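Local coordinates for Alpha/beta hydrolase family protein (Bacillus anthracis, PDB 3OOS) that probably catalyses a hydrolysis reaction, as an alpha/beta hydrolase fold enzyme whose natural substrate is not established, at residues 30-35 against 201-206; 56-61 against 69-74; 101-106 against 209-214. All blocks are in the same frame, centred on the assembly; numbering follows the deposited sequence.

Contact 1. Residues 30-35 against 201-206. With SO4 (sulfate ion), chain B.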
loop_
_atom_site.group_PDB
_atom_site.type_symbol
_atom_site.label_atom_id
_atom_site.label_comp_id
_atom_site.label_asym_id
_atom_site.label_seq_id
_atom_site.Cartn_x
_atom_site.Cartn_y
_atom_site.Cartn_z
ATOM N N HIS A 30 -2.508 4.115 0.119
ATOM C CA HIS A 30 -1.140 3.847 -0.275
ATOM C C HIS A 30 -0.331 5.101 0.013
ATOM O O HIS A 30 -0.896 6.181 0.151
ATOM C CB HIS A 30 -1.079 3.498 -1.761
ATOM C CG HIS A 30 0.271 3.049 -2.214
ATOM N ND1 HIS A 30 1.172 3.898 -2.820
ATOM C CD2 HIS A 30 0.886 1.847 -2.127
ATOM C CE1 HIS A 30 2.280 3.233 -3.096
ATOM N NE2 HIS A 30 2.130 1.986 -2.686
ATOM N N LEU A 31 0.984 4.960 0.110
ATOM C CA LEU A 31 1.834 6.081 0.499
ATOM C C LEU A 31 1.996 7.155 -0.581
ATOM O O LEU A 31 2.238 8.320 -0.262
ATOM C CB LEU A 31 3.204 5.578 0.959
ATOM C CG LEU A 31 4.066 6.574 1.732
ATOM C CD1 LEU A 31 3.330 7.104 2.961
ATOM C CD2 LEU A 31 5.367 5.910 2.123
ATOM N N TYR A 32 1.869 6.774 -1.850
ATOM C CA TYR A 32 2.060 7.737 -2.939
ATOM C C TYR A 32 1.248 7.423 -4.191
ATOM O O TYR A 32 1.778 7.402 -5.301
ATOM C CB TYR A 32 3.555 7.930 -3.268
ATOM C CG TYR A 32 4.396 6.671 -3.273
ATOM C CD1 TYR A 32 4.373 5.795 -4.358
ATOM C CD2 TYR A 32 5.239 6.374 -2.202
ATOM C CE1 TYR A 32 5.153 4.645 -4.367
ATOM C CE2 TYR A 32 6.028 5.225 -2.205
ATOM C CZ TYR A 32 5.976 4.365 -3.289
ATOM O OH TYR A 32 6.749 3.224 -3.299
ATOM N N SER A 33 -0.047 7.195 -4.000
ATOM C CA SER A 33 -0.962 6.903 -5.104
ATOM C C SER A 33 -2.255 7.689 -4.965
ATOM O O SER A 33 -2.696 7.986 -3.854
ATOM C CB SER A 33 -1.302 5.412 -5.152
ATOM O OG SER A 33 -0.143 4.622 -5.300
ATOM N N GLU A 34 -2.867 8.015 -6.098
ATOM C CA GLU A 34 -4.184 8.642 -6.081
ATOM C C GLU A 34 -5.217 7.784 -6.794
ATOM O O GLU A 34 -4.940 7.198 -7.836
ATOM C CB GLU A 34 -4.143 10.063 -6.655
ATOM C CG GLU A 34 -3.664 10.174 -8.100
ATOM C CD GLU A 34 -3.464 11.612 -8.547
ATOM O OE1 GLU A 34 -3.820 12.548 -7.797
ATOM O OE2 GLU A 34 -2.949 11.808 -9.662
ATOM N N TYR A 35 -6.407 7.719 -6.209
ATOM C CA TYR A 35 -7.473 6.842 -6.667
ATOM C C TYR A 35 -8.639 7.619 -7.270
ATOM O O TYR A 35 -8.771 8.827 -7.070
ATOM C CB TYR A 35 -7.991 6.007 -5.492
ATOM C CG TYR A 35 -6.930 5.226 -4.753
ATOM C CD1 TYR A 35 -6.394 4.058 -5.296
ATOM C CD2 TYR A 35 -6.473 5.643 -3.502
ATOM C CE1 TYR A 35 -5.425 3.330 -4.618
ATOM C CE2 TYR A 35 -5.503 4.920 -2.814
ATOM C CZ TYR A 35 -4.985 3.766 -3.379
ATOM O OH TYR A 35 -4.030 3.036 -2.707
ATOM N N ASN A 201 8.506 11.379 -4.224
ATOM C CA ASN A 201 9.739 12.121 -3.974
ATOM C C ASN A 201 10.018 12.266 -2.489
ATOM O O ASN A 201 11.140 12.048 -2.045
ATOM C CB ASN A 201 9.695 13.500 -4.634
ATOM C CG ASN A 201 9.847 13.429 -6.134
ATOM O OD1 ASN A 201 10.287 12.416 -6.682
ATOM N ND2 ASN A 201 9.487 14.512 -6.812
ATOM N N TYR A 202 8.991 12.612 -1.718
ATOM C CA TYR A 202 9.160 12.751 -0.281
ATOM C C TYR A 202 9.580 11.429 0.363
ATOM O O TYR A 202 10.478 11.406 1.211
ATOM C CB TYR A 202 7.903 13.306 0.396
ATOM C CG TYR A 202 8.139 13.583 1.858
ATOM C CD1 TYR A 202 8.642 14.813 2.282
ATOM C CD2 TYR A 202 7.902 12.601 2.816
ATOM C CE1 TYR A 202 8.879 15.063 3.631
ATOM C CE2 TYR A 202 8.145 12.836 4.157
ATOM C CZ TYR A 202 8.623 14.066 4.560
ATOM O OH TYR A 202 8.855 14.291 5.895
ATOM N N PHE A 203 8.941 10.334 -0.041
ATOM C CA PHE A 203 9.316 9.033 0.493
ATOM C C PHE A 203 10.776 8.706 0.193
ATOM O O PHE A 203 11.526 8.329 1.091
ATOM C CB PHE A 203 8.414 7.907 -0.022
ATOM C CG PHE A 203 8.888 6.541 0.388
ATOM C CD1 PHE A 203 8.795 6.133 1.716
ATOM C CD2 PHE A 203 9.468 5.678 -0.540
ATOM C CE1 PHE A 203 9.247 4.878 2.113
ATOM C CE2 PHE A 203 9.925 4.422 -0.154
ATOM C CZ PHE A 203 9.812 4.022 1.177
ATOM N N ARG A 204 11.172 8.862 -1.067
ATOM C CA ARG A 204 12.510 8.456 -1.497
ATOM C C ARG A 204 13.619 9.361 -0.966
ATOM O O ARG A 204 14.690 8.876 -0.595
ATOM C CB ARG A 204 12.587 8.355 -3.023
ATOM C CG ARG A 204 11.693 7.265 -3.620
ATOM C CD ARG A 204 12.158 6.866 -5.010
ATOM N NE ARG A 204 13.440 6.159 -4.962
ATOM C CZ ARG A 204 14.287 6.055 -5.981
ATOM N NH1 ARG A 204 14.007 6.613 -7.152
ATOM N NH2 ARG A 204 15.426 5.393 -5.823
ATOM N N GLN A 205 13.347 10.663 -0.909
ATOM C CA GLN A 205 14.366 11.655 -0.562
ATOM C C GLN A 205 14.440 11.961 0.933
ATOM O O GLN A 205 15.502 12.333 1.443
ATOM C CB GLN A 205 14.145 12.945 -1.357
ATOM C CG GLN A 205 14.315 12.778 -2.863
ATOM C CD GLN A 205 13.586 13.843 -3.663
ATOM O OE1 GLN A 205 13.105 14.833 -3.113
ATOM N NE2 GLN A 205 13.495 13.637 -4.971
ATOM N N VAL A 206 13.318 11.808 1.637
ATOM C CA VAL A 206 13.259 12.174 3.056
ATOM C C VAL A 206 12.927 11.001 3.985
ATOM O O VAL A 206 13.652 10.744 4.949
ATOM C CB VAL A 206 12.271 13.354 3.299
ATOM C CG1 VAL A 206 12.225 13.743 4.777
ATOM C CG2 VAL A 206 12.654 14.559 2.445
HETATM S S SO4 B . 4.771 0.413 -4.446
HETATM O O1 SO4 B . 5.778 1.353 -4.929
HETATM O O2 SO4 B . 5.247 -0.948 -4.651
HETATM O O3 SO4 B . 4.520 0.665 -3.032
HETATM O O4 SO4 B . 3.533 0.615 -5.197
#
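F203, on helix 197-207, presents its ring to two side chains of the 30-35 segment at once, L31 and Y32. The branch of L31 that touches is CD2, which lies 3.5 Å from F203 CD1; the two side chains cross at about a right angle. On the Y32 side the approach is aromatic: Y32 CE2 comes within 3.8 Å of F203 CD2, the ring centroids are 5.8 Å apart and the planes meet at 38°, a slanted pairing that is neither a parallel stack nor a T. F203 reaches across because its CG stands anti to the backbone N (chi1 173°), which carries the ring off the helix.

Y32 has a second role at its far end. Its OH gives a hydrogen bond to O1 of a bound sulfate, 2.7 Å away, while H30 NE2 donates to sulfate O3 at 2.8 Å with the ion at the edge of the imidazole ring. The other imidazole nitrogen is occupied too: H30 ND1 accepts from Y32 N over 3.1 Å, nearly straight at 171° although the donor lies far out of the ring plane. Together, the bonds at ND1 and NE2 restrict the rotation of the imidazole. H30 CE1 sits over one face of the Y32 ring, offset toward its rim.

The sulfate, probably from the crystallisation liquor, is also hydrogen-bonded to S99 OG and A100 N. With S99 in a GxSxG pattern, the site is consistent with a nucleophile elbow and oxyanion-binding pocket of the alpha/beta hydrolase fold, bordered here by helix 197-207.

Contact 2. Residues 56-61 against 69-74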
loop_
_atom_site.group_PDB
_atom_site.type_symbol
_atom_site.label_atom_id
_atom_site.label_comp_id
_atom_site.label_asym_id
_atom_site.label_seq_id
_atom_site.Cartn_x
_atom_site.Cartn_y
_atom_site.Cartn_z
ATOM N N ASN A 56 -7.884 9.060 -0.526
ATOM C CA ASN A 56 -6.909 9.926 -1.183
ATOM C C ASN A 56 -6.238 10.823 -0.144
ATOM O O ASN A 56 -6.894 11.648 0.501
ATOM C CB ASN A 56 -7.573 10.764 -2.291
ATOM C CG ASN A 56 -7.588 10.057 -3.644
ATOM O OD1 ASN A 56 -8.420 10.358 -4.511
ATOM N ND2 ASN A 56 -6.665 9.128 -3.834
ATOM N N LEU A 57 -4.931 10.643 0.032
ATOM C CA LEU A 57 -4.178 11.402 1.028
ATOM C C LEU A 57 -3.944 12.841 0.570
ATOM O O LEU A 57 -4.342 13.221 -0.533
ATOM C CB LEU A 57 -2.848 10.709 1.336
ATOM C CG LEU A 57 -2.953 9.309 1.948
ATOM C CD1 LEU A 57 -1.571 8.700 2.101
ATOM C CD2 LEU A 57 -3.691 9.346 3.283
ATOM N N LYS A 58 -3.325 13.643 1.436
ATOM C CA LYS A 58 -2.917 15.002 1.080
ATOM C C LYS A 58 -2.130 14.951 -0.229
ATOM O O LYS A 58 -1.232 14.121 -0.386
ATOM C CB LYS A 58 -2.064 15.600 2.205
ATOM C CG LYS A 58 -1.878 17.122 2.180
ATOM C CD LYS A 58 -3.122 17.887 2.676
ATOM C CE LYS A 58 -3.425 17.670 4.156
ATOM N NZ LYS A 58 -2.446 18.344 5.050
ATOM N N GLY A 59 -2.494 15.813 -1.173
ATOM C CA GLY A 59 -1.825 15.869 -2.473
ATOM C C GLY A 59 -2.329 14.871 -3.507
ATOM O O GLY A 59 -1.773 14.780 -4.604
ATOM N N CYS A 60 -3.388 14.133 -3.167
ATOM C CA CYS A 60 -3.925 13.077 -4.037
ATOM C C CYS A 60 -5.352 13.373 -4.462
ATOM O O CYS A 60 -6.188 13.731 -3.631
ATOM C CB CYS A 60 -3.919 11.733 -3.309
ATOM S SG CYS A 60 -2.317 11.227 -2.710
ATOM N N GLY A 61 -5.634 13.198 -5.752
ATOM C CA GLY A 61 -6.986 13.387 -6.274
ATOM C C GLY A 61 -7.573 14.735 -5.900
ATOM O O GLY A 61 -6.937 15.775 -6.086
ATOM N N ASP A 69 6.153 20.404 2.826
ATOM C CA ASP A 69 6.561 19.028 2.525
ATOM C C ASP A 69 6.366 18.048 3.684
ATOM O O ASP A 69 6.073 16.872 3.453
ATOM C CB ASP A 69 8.011 18.978 2.036
ATOM C CG ASP A 69 8.179 19.485 0.608
ATOM O OD1 ASP A 69 7.181 19.869 -0.045
ATOM O OD2 ASP A 69 9.334 19.497 0.134
ATOM N N SER A 70 6.519 18.540 4.914
ATOM C CA SER A 70 6.359 17.716 6.115
ATOM C C SER A 70 4.982 17.056 6.201
ATOM O O SER A 70 4.828 16.022 6.853
ATOM C CB SER A 70 6.637 18.535 7.381
ATOM O OG SER A 70 5.691 19.579 7.541
ATOM N N GLU A 71 3.993 17.650 5.532
ATOM C CA GLU A 71 2.628 17.105 5.503
ATOM C C GLU A 71 2.543 15.740 4.811
ATOM O O GLU A 71 1.552 15.022 4.977
ATOM C CB GLU A 71 1.663 18.090 4.837
ATOM C CG GLU A 71 1.475 19.394 5.610
ATOM C CD GLU A 71 0.582 20.388 4.890
ATOM O OE1 GLU A 71 -0.443 19.979 4.316
ATOM O OE2 GLU A 71 0.895 21.592 4.912
ATOM N N TYR A 72 3.579 15.391 4.045
ATOM C CA TYR A 72 3.642 14.106 3.341
ATOM C C TYR A 72 4.176 12.960 4.200
ATOM O O TYR A 72 4.105 11.798 3.792
ATOM C CB TYR A 72 4.516 14.207 2.084
ATOM C CG TYR A 72 4.008 15.155 1.022
ATOM C CD1 TYR A 72 2.692 15.078 0.553
ATOM C CD2 TYR A 72 4.853 16.113 0.465
ATOM C CE1 TYR A 72 2.228 15.949 -0.434
ATOM C CE2 TYR A 72 4.401 16.986 -0.519
ATOM C CZ TYR A 72 3.090 16.898 -0.963
ATOM O OH TYR A 72 2.642 17.760 -1.942
ATOM N N SER A 73 4.727 13.278 5.369
ATOM C CA SER A 73 5.380 12.255 6.193
ATOM C C SER A 73 4.390 11.187 6.650
ATOM O O SER A 73 3.182 11.437 6.710
ATOM C CB SER A 73 6.073 12.885 7.402
ATOM O OG SER A 73 5.128 13.262 8.387
HETATM N N MSE A 74 4.902 10.003 6.973
HETATM C CA MSE A 74 4.049 8.926 7.460
HETATM C C MSE A 74 3.380 9.292 8.784
HETATM O O MSE A 74 2.210 8.993 8.994
HETATM C CB MSE A 74 4.827 7.614 7.567
HETATM C CG MSE A 74 5.073 6.970 6.214
HETATM SE SE MSE A 74 5.496 5.079 6.312
HETATM C CE MSE A 74 7.425 5.163 6.108
HETATM O O HOH W 1 -0.690 15.922 6.391
#
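K58 and E71 form a salt bridge across the connection between strand 51-55 and helix 74-87 of the alpha/beta hydrolase fold, where a type II beta turn from L57 to C60 faces a short 3-10 turn at 69-72. The close part of the contact is the ion pair: K58 NZ donates to E71 OE1 at 2.7 Å. It meets that oxygen on the anti side, 33° out of the carboxylate plane. The lysine curls to get there, with chi2, chi3 and chi4 all near 70°, so that CG, CD and CE each stay 3.8 Å from the same OE1 and the methylene chain wraps the oxygen. The glutamate is extended beyond CG, and its other oxygen, OE2, is held by the backbone N of K67; both carboxylate oxygens thus have a partner.

Beside this pair the contact is looser. A water accepts from K58 NZ over a long 3.3 Å, and lies 2.8 Å from E71 O, within hydrogen-bonding reach, so that it can link the ammonium to the backbone as well as to the side chain of the same residue. E71 is partly exposed, whereas K58 and Y72 are buried.

The aromatic part is also less intimate than the ion pair. G59 follows K58 with a positive phi of 84°, the backbone shape expected at this place in a type II turn, and its backbone passes close to the Y72 ring. K58 O is hydrogen-bonded to R199 NH1 of helix 197-207 and sits at the edge of the Y72 ring, in its plane, 3.9 Å from Y72 CE1.

Contact 3. Residues 101-106 against 209-214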
loop_
_atom_site.group_PDB
_atom_site.type_symbol
_atom_site.label_atom_id
_atom_site.label_comp_id
_atom_site.label_asym_id
_atom_site.label_seq_id
_atom_site.Cartn_x
_atom_site.Cartn_y
_atom_site.Cartn_z
ATOM N N GLY A 101 2.317 1.053 1.060
ATOM C CA GLY A 101 1.111 1.113 1.886
ATOM C C GLY A 101 1.187 0.208 3.108
ATOM O O GLY A 101 0.610 0.516 4.152
ATOM N N GLY A 102 1.890 -0.916 2.970
ATOM C CA GLY A 102 2.140 -1.829 4.093
ATOM C C GLY A 102 3.060 -1.211 5.134
ATOM O O GLY A 102 2.873 -1.402 6.337
HETATM N N MSE A 103 4.057 -0.460 4.674
HETATM C CA MSE A 103 4.929 0.274 5.586
HETATM C C MSE A 103 4.110 1.295 6.364
HETATM O O MSE A 103 4.286 1.451 7.574
HETATM C CB MSE A 103 6.063 0.951 4.820
HETATM C CG MSE A 103 6.967 -0.028 4.098
HETATM SE SE MSE A 103 8.228 0.872 2.931
HETATM C CE MSE A 103 8.780 -0.688 1.914
ATOM N N LEU A 104 3.200 1.973 5.667
ATOM C CA LEU A 104 2.299 2.926 6.309
ATOM C C LEU A 104 1.428 2.242 7.374
ATOM O O LEU A 104 1.209 2.804 8.453
ATOM C CB LEU A 104 1.441 3.644 5.262
ATOM C CG LEU A 104 0.493 4.743 5.752
ATOM C CD1 LEU A 104 1.244 5.875 6.467
ATOM C CD2 LEU A 104 -0.316 5.283 4.577
ATOM N N ALA A 105 0.961 1.029 7.075
ATOM C CA ALA A 105 0.203 0.213 8.035
ATOM C C ALA A 105 0.979 -0.020 9.330
ATOM O O ALA A 105 0.422 0.082 10.426
ATOM C CB ALA A 105 -0.192 -1.125 7.410
ATOM N N LEU A 106 2.263 -0.339 9.191
ATOM C CA LEU A 106 3.118 -0.581 10.348
ATOM C C LEU A 106 3.280 0.681 11.186
ATOM O O LEU A 106 3.256 0.616 12.413
ATOM C CB LEU A 106 4.479 -1.140 9.922
ATOM C CG LEU A 106 4.438 -2.505 9.217
ATOM C CD1 LEU A 106 5.818 -2.875 8.682
ATOM C CD2 LEU A 106 3.896 -3.625 10.124
ATOM N N LYS A 209 15.331 7.075 4.236
ATOM C CA LYS A 209 16.609 6.966 4.951
ATOM C C LYS A 209 16.455 6.809 6.470
ATOM O O LYS A 209 17.371 6.328 7.142
ATOM C CB LYS A 209 17.538 8.143 4.617
ATOM C CG LYS A 209 16.998 9.502 5.009
ATOM C CD LYS A 209 17.953 10.617 4.600
ATOM C CE LYS A 209 17.466 11.966 5.103
ATOM N NZ LYS A 209 17.415 12.018 6.593
ATOM N N ASP A 210 15.298 7.213 6.994
ATOM C CA ASP A 210 15.012 7.130 8.425
ATOM C C ASP A 210 14.002 6.038 8.781
ATOM O O ASP A 210 13.590 5.933 9.937
ATOM C CB ASP A 210 14.509 8.481 8.957
ATOM C CG ASP A 210 15.579 9.560 8.936
ATOM O OD1 ASP A 210 16.781 9.226 8.962
ATOM O OD2 ASP A 210 15.211 10.752 8.903
ATOM N N TYR A 211 13.604 5.228 7.800
ATOM C CA TYR A 211 12.547 4.246 8.036
ATOM C C TYR A 211 13.044 2.983 8.741
ATOM O O TYR A 211 13.844 2.224 8.190
ATOM C CB TYR A 211 11.791 3.897 6.742
ATOM C CG TYR A 211 10.748 2.822 6.958
ATOM C CD1 TYR A 211 9.671 3.038 7.820
ATOM C CD2 TYR A 211 10.849 1.584 6.322
ATOM C CE1 TYR A 211 8.715 2.054 8.039
ATOM C CE2 TYR A 211 9.896 0.586 6.538
ATOM C CZ TYR A 211 8.831 0.832 7.397
ATOM O OH TYR A 211 7.884 -0.137 7.622
ATOM N N ASP A 212 12.558 2.778 9.965
ATOM C CA ASP A 212 12.877 1.593 10.760
ATOM C C ASP A 212 11.929 1.527 11.950
ATOM O O ASP A 212 11.963 2.391 12.828
ATOM C CB ASP A 212 14.339 1.629 11.235
ATOM C CG ASP A 212 14.782 0.330 11.901
ATOM O OD1 ASP A 212 13.986 -0.633 11.964
ATOM O OD2 ASP A 212 15.946 0.274 12.360
ATOM N N VAL A 213 11.080 0.500 11.961
ATOM C CA VAL A 213 10.132 0.274 13.053
ATOM C C VAL A 213 10.315 -1.104 13.710
ATOM O O VAL A 213 9.460 -1.548 14.468
ATOM C CB VAL A 213 8.655 0.457 12.591
ATOM C CG1 VAL A 213 8.404 1.896 12.139
ATOM C CG2 VAL A 213 8.286 -0.543 11.483
ATOM N N ARG A 214 11.438 -1.763 13.429
ATOM C CA ARG A 214 11.657 -3.143 13.889
ATOM C C ARG A 214 11.462 -3.339 15.391
ATOM O O ARG A 214 10.782 -4.274 15.813
ATOM C CB ARG A 214 13.042 -3.646 13.477
ATOM C CG ARG A 214 13.156 -3.976 11.998
ATOM C CD ARG A 214 14.595 -4.287 11.617
ATOM N NE ARG A 214 15.452 -3.102 11.702
ATOM C CZ ARG A 214 16.756 -3.092 11.438
ATOM N NH1 ARG A 214 17.375 -4.207 11.067
ATOM N NH2 ARG A 214 17.445 -1.962 11.542
#
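M103 and L106, one helical turn apart, are the residues of 101-106 that meet the loop 209-214. The segment begins with G101, the last glycine of a GxSxG pattern consistent with a nucleophile elbow, followed by G102. M103, a selenomethionine with an extended chain, slants across Y211: its CB lies 3.5 Å from Y211 OH, and its SE is 4.6 Å from the ring centroid, 36° off the ring normal, an oblique Met-aromatic contact. L104 turns away from the loop. L106 comes back toward it, with CD1 3.6 Å from Y211 OH and CB 4.2 Å from V213 CG2.

The Y211 ring swings out opposite its own amide nitrogen (chi1 177°), which brings OH up to both M103 and L106; the buried hydroxyl is satisfied by A125 O. Next to it, D212 is gripped side-on by R214, with NE to OD1 at 2.9 Å and NH2 to OD2 at 2.8 Å. R214 N also donates to D212 OD1, 3.1 Å away, forming an Asx turn where the loop leads into helix 214-217.

Around this contact, backbone hydrogen bonds join Y211 to K128 and V213 to A126, L104 packs on helix 74-87, and L106 lies against strand 116-122 and I243 of helix 237-246.

Overall arrangement
Contacts 1 and 2 are neighbours, with centres about 8 Å apart; contact 3 lies about 13 Å from contact 1 and 16 Å from contact 2. Along the chain, both segments of contact 2 fall between those of contact 1, contacts 1 and 3 alternate, and both segments of contact 2 precede those of contact 3. E34 OE1 and G61 N form a probable hydrogen bond between contacts 1 and 2. F203 packs on M103, joining contact 1 to contact 3, and M74 touches Y211, joining contact 2 to contact 3. Helix 197-207 and its following loop thus lean on the strand-end loops and helix 100-112, and border the presumed active-site region around the GxSxG pattern.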